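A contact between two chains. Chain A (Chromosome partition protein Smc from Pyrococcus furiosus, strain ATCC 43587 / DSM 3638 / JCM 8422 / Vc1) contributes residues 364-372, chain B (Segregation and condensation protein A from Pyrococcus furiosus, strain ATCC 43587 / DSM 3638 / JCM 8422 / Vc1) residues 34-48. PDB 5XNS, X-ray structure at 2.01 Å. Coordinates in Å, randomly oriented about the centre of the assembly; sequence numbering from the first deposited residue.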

# COMPACT_ATOMS: atom_id res chain seq x y z
N THR A 364 -11.70 -0.98 -8.65
CA THR A 364 -11.82 -1.58 -9.97
C THR A 364 -13.27 -1.53 -10.42
O THR A 364 -14.18 -1.38 -9.60
CB THR A 364 -11.30 -3.03 -9.97
OG1 THR A 364 -11.27 -3.55 -11.31
CG2 THR A 364 -12.19 -3.93 -9.12
N LEU A 365 -13.47 -1.62 -11.74
CA LEU A 365 -14.77 -1.97 -12.31
C LEU A 365 -14.67 -3.19 -13.21
O LEU A 365 -15.55 -3.40 -14.06
CB LEU A 365 -15.40 -0.80 -13.08
CG LEU A 365 -14.52 0.08 -13.98
CD1 LEU A 365 -13.89 -0.73 -15.12
CD2 LEU A 365 -15.30 1.27 -14.53
N ARG A 366 -13.62 -4.00 -13.07
CA ARG A 366 -13.45 -5.19 -13.88
C ARG A 366 -14.03 -6.37 -13.11
O ARG A 366 -13.56 -6.69 -12.01
CB ARG A 366 -11.97 -5.41 -14.20
CG ARG A 366 -11.26 -4.21 -14.80
CD ARG A 366 -11.70 -3.93 -16.23
NE ARG A 366 -11.27 -4.96 -17.17
CZ ARG A 366 -10.05 -5.02 -17.71
NH1 ARG A 366 -9.13 -4.12 -17.39
NH2 ARG A 366 -9.75 -6.02 -18.54
N ASP A 367 -15.04 -7.03 -13.68
CA ASP A 367 -15.73 -8.06 -12.90
C ASP A 367 -14.83 -9.26 -12.64
O ASP A 367 -15.00 -9.94 -11.63
CB ASP A 367 -17.04 -8.50 -13.56
CG ASP A 367 -16.87 -8.92 -15.02
OD1 ASP A 367 -15.74 -9.26 -15.45
OD2 ASP A 367 -17.91 -8.95 -15.73
N VAL A 368 -13.86 -9.50 -13.52
CA VAL A 368 -12.93 -10.61 -13.28
C VAL A 368 -12.05 -10.32 -12.06
O VAL A 368 -11.67 -11.25 -11.32
CB VAL A 368 -12.08 -10.86 -14.55
CG1 VAL A 368 -11.08 -11.91 -14.27
CG2 VAL A 368 -12.98 -11.31 -15.69
N MET A 369 -11.69 -9.06 -11.84
CA MET A 369 -10.98 -8.70 -10.61
C MET A 369 -11.91 -8.82 -9.40
O MET A 369 -11.57 -9.42 -8.37
CB MET A 369 -10.42 -7.29 -10.74
CG MET A 369 -9.72 -6.77 -9.49
SD MET A 369 -8.26 -7.76 -9.11
CE MET A 369 -7.17 -7.20 -10.41
N MET A 370 -13.12 -8.27 -9.56
CA MET A 370 -14.16 -8.27 -8.53
C MET A 370 -14.51 -9.66 -8.01
O MET A 370 -14.73 -9.85 -6.80
CB MET A 370 -15.41 -7.66 -9.17
CG MET A 370 -15.96 -6.49 -8.53
SD MET A 370 -17.19 -5.85 -9.68
CE MET A 370 -16.14 -4.79 -10.65
N ALA A 371 -14.62 -10.63 -8.92
CA ALA A 371 -15.11 -11.96 -8.59
C ALA A 371 -14.36 -12.61 -7.44
O ALA A 371 -14.94 -13.38 -6.67
CB ALA A 371 -15.04 -12.86 -9.84
N ASN A 372 -13.07 -12.31 -7.29
CA ASN A 372 -12.25 -12.98 -6.28
C ASN A 372 -12.31 -12.34 -4.89
O ASN A 372 -11.66 -12.84 -3.97
CB ASN A 372 -10.78 -13.01 -6.73
CG ASN A 372 -10.53 -14.01 -7.85
OD1 ASN A 372 -11.47 -14.57 -8.44
ND2 ASN A 372 -9.26 -14.23 -8.16
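Chain B, residues 34-48: EPKIIARTFLYLLFL

A regular helix often meets a short partner by offering one face, with small residues where the backbones come close, while longer side chains fill the space where they part. The segregation and condensation protein A stretch does this on Smc. Chain A is a loop at Leu A365 that enters a short helix at Asp A367, capped by Arg A366. Chain B is helical from Pro B35 and stays so past Leu B48, the last residue of the stretch, and it runs opposite in sequence to chain A: CA of Ala A371 is 4.3 Å from CA of Lys B36, CA of Asp A367 5.8 Å from CA of Arg B40 and CA of Leu A365 7.4 Å from CA of Leu B43, so the helix leans closest at its N-terminal end. There two alanines, Ala A371 and Ala B39, sit at the contact: Ala A371 CB rests 3.7 Å from Lys B36 CA, and Ala B39 CB packs 3.9 Å from Met A370 CB. Farther along, Leu B43 CD2 fills the hollow between Met A370 and Leu A365, 3.6 Å from Met A370 CE and 3.4 Å from Leu A365 O, while the edge of the Phe B47 ring brings CZ within 4.3 Å of Leu A365 CB. Midway, a salt bridge joins the two chains: Arg B40 NE donates to Asp A367 OD2 at 2.9 Å, nearly in the guanidinium plane.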

# COMPACT_ATOMS: atom_id res chain seq x y z
N GLU B 34 -22.79 -17.76 -8.77
CA GLU B 34 -21.37 -17.76 -9.11
C GLU B 34 -20.86 -16.38 -8.72
O GLU B 34 -21.55 -15.37 -8.98
CB GLU B 34 -21.13 -18.02 -10.60
CG GLU B 34 -20.11 -19.12 -10.87
CD GLU B 34 -20.37 -20.39 -10.06
OE1 GLU B 34 -19.52 -20.71 -9.18
OE2 GLU B 34 -21.41 -21.06 -10.32
N PRO B 35 -19.68 -16.29 -8.08
CA PRO B 35 -19.24 -14.98 -7.55
C PRO B 35 -19.12 -13.91 -8.62
O PRO B 35 -19.47 -12.76 -8.35
CB PRO B 35 -17.89 -15.30 -6.88
CG PRO B 35 -17.59 -16.73 -7.19
CD PRO B 35 -18.88 -17.40 -7.53
N LYS B 36 -18.68 -14.27 -9.84
CA LYS B 36 -18.54 -13.27 -10.89
C LYS B 36 -19.89 -12.71 -11.31
O LYS B 36 -19.98 -11.55 -11.72
CB LYS B 36 -17.81 -13.85 -12.09
CG LYS B 36 -17.43 -12.81 -13.14
CD LYS B 36 -16.56 -13.38 -14.26
CE LYS B 36 -17.31 -14.44 -15.07
NZ LYS B 36 -16.54 -14.90 -16.25
N ILE B 37 -20.93 -13.53 -11.24
CA ILE B 37 -22.24 -13.06 -11.67
C ILE B 37 -22.89 -12.22 -10.58
O ILE B 37 -23.54 -11.21 -10.87
CB ILE B 37 -23.12 -14.26 -12.08
CG1 ILE B 37 -22.43 -15.05 -13.20
CG2 ILE B 37 -24.48 -13.79 -12.54
CD1 ILE B 37 -22.11 -14.20 -14.42
N ILE B 38 -22.71 -12.61 -9.31
CA ILE B 38 -23.11 -11.73 -8.22
C ILE B 38 -22.43 -10.39 -8.37
O ILE B 38 -23.07 -9.33 -8.34
CB ILE B 38 -22.80 -12.37 -6.85
CG1 ILE B 38 -23.55 -13.69 -6.69
CG2 ILE B 38 -23.20 -11.42 -5.74
CD1 ILE B 38 -23.00 -14.55 -5.59
N ALA B 39 -21.11 -10.41 -8.59
CA ALA B 39 -20.38 -9.15 -8.69
C ALA B 39 -20.87 -8.32 -9.86
O ALA B 39 -21.11 -7.11 -9.73
CB ALA B 39 -18.88 -9.44 -8.80
N ARG B 40 -21.08 -8.96 -11.02
CA ARG B 40 -21.51 -8.24 -12.22
C ARG B 40 -22.90 -7.62 -12.05
O ARG B 40 -23.14 -6.49 -12.47
CB ARG B 40 -21.47 -9.18 -13.41
CG ARG B 40 -21.82 -8.54 -14.74
CD ARG B 40 -21.87 -9.60 -15.84
NE ARG B 40 -20.54 -10.15 -16.14
CZ ARG B 40 -20.35 -11.30 -16.79
NH1 ARG B 40 -21.41 -12.01 -17.18
NH2 ARG B 40 -19.12 -11.74 -17.05
N THR B 41 -23.82 -8.35 -11.42
CA THR B 41 -25.14 -7.79 -11.16
C THR B 41 -25.03 -6.55 -10.28
O THR B 41 -25.62 -5.51 -10.57
CB THR B 41 -26.04 -8.83 -10.49
OG1 THR B 41 -26.00 -10.06 -11.23
CG2 THR B 41 -27.50 -8.32 -10.41
N PHE B 42 -24.25 -6.66 -9.19
CA PHE B 42 -24.04 -5.53 -8.30
C PHE B 42 -23.46 -4.34 -9.07
O PHE B 42 -23.96 -3.21 -8.97
CB PHE B 42 -23.12 -5.98 -7.16
CG PHE B 42 -22.96 -4.97 -6.05
CD1 PHE B 42 -24.06 -4.27 -5.56
CD2 PHE B 42 -21.72 -4.77 -5.45
CE1 PHE B 42 -23.91 -3.35 -4.53
CE2 PHE B 42 -21.56 -3.87 -4.41
CZ PHE B 42 -22.66 -3.15 -3.94
N LEU B 43 -22.44 -4.60 -9.90
CA LEU B 43 -21.79 -3.54 -10.66
C LEU B 43 -22.77 -2.85 -11.61
O LEU B 43 -22.82 -1.61 -11.67
CB LEU B 43 -20.61 -4.11 -11.45
CG LEU B 43 -19.71 -3.14 -12.21
CD1 LEU B 43 -18.97 -2.23 -11.25
CD2 LEU B 43 -18.71 -3.93 -13.03
N TYR B 44 -23.54 -3.63 -12.36
CA TYR B 44 -24.49 -3.05 -13.31
C TYR B 44 -25.51 -2.17 -12.59
O TYR B 44 -25.88 -1.10 -13.09
CB TYR B 44 -25.16 -4.17 -14.10
CG TYR B 44 -24.22 -4.86 -15.09
CD1 TYR B 44 -22.91 -4.42 -15.24
CD2 TYR B 44 -24.65 -5.91 -15.87
CE1 TYR B 44 -22.05 -5.02 -16.13
CE2 TYR B 44 -23.80 -6.53 -16.77
CZ TYR B 44 -22.50 -6.08 -16.90
OH TYR B 44 -21.63 -6.68 -17.80
N LEU B 45 -25.95 -2.59 -11.40
CA LEU B 45 -26.82 -1.74 -10.60
C LEU B 45 -26.10 -0.46 -10.18
O LEU B 45 -26.68 0.63 -10.25
CB LEU B 45 -27.34 -2.52 -9.39
CG LEU B 45 -28.32 -3.64 -9.76
CD1 LEU B 45 -28.52 -4.56 -8.57
CD2 LEU B 45 -29.67 -3.08 -10.28
N LEU B 46 -24.83 -0.56 -9.80
CA LEU B 46 -24.12 0.67 -9.43
C LEU B 46 -23.95 1.59 -10.62
O LEU B 46 -24.00 2.82 -10.47
CB LEU B 46 -22.77 0.34 -8.80
CG LEU B 46 -22.96 -0.42 -7.49
CD1 LEU B 46 -21.74 -1.29 -7.20
CD2 LEU B 46 -23.26 0.53 -6.35
N PHE B 47 -23.73 1.02 -11.82
CA PHE B 47 -23.74 1.83 -13.04
C PHE B 47 -25.09 2.54 -13.20
O PHE B 47 -25.15 3.75 -13.46
CB PHE B 47 -23.46 0.95 -14.27
CG PHE B 47 -22.02 0.48 -14.39
CD1 PHE B 47 -21.04 0.92 -13.51
CD2 PHE B 47 -21.66 -0.42 -15.38
CE1 PHE B 47 -19.72 0.48 -13.63
CE2 PHE B 47 -20.36 -0.86 -15.51
CZ PHE B 47 -19.38 -0.41 -14.64
N LEU B 48 -26.19 1.80 -13.03
CA LEU B 48 -27.50 2.40 -13.19
C LEU B 48 -27.74 3.46 -12.12
O LEU B 48 -28.39 4.48 -12.37
CB LEU B 48 -28.59 1.32 -13.15
CG LEU B 48 -28.72 0.49 -14.45
CD1 LEU B 48 -29.55 -0.75 -14.21
CD2 LEU B 48 -29.32 1.30 -15.60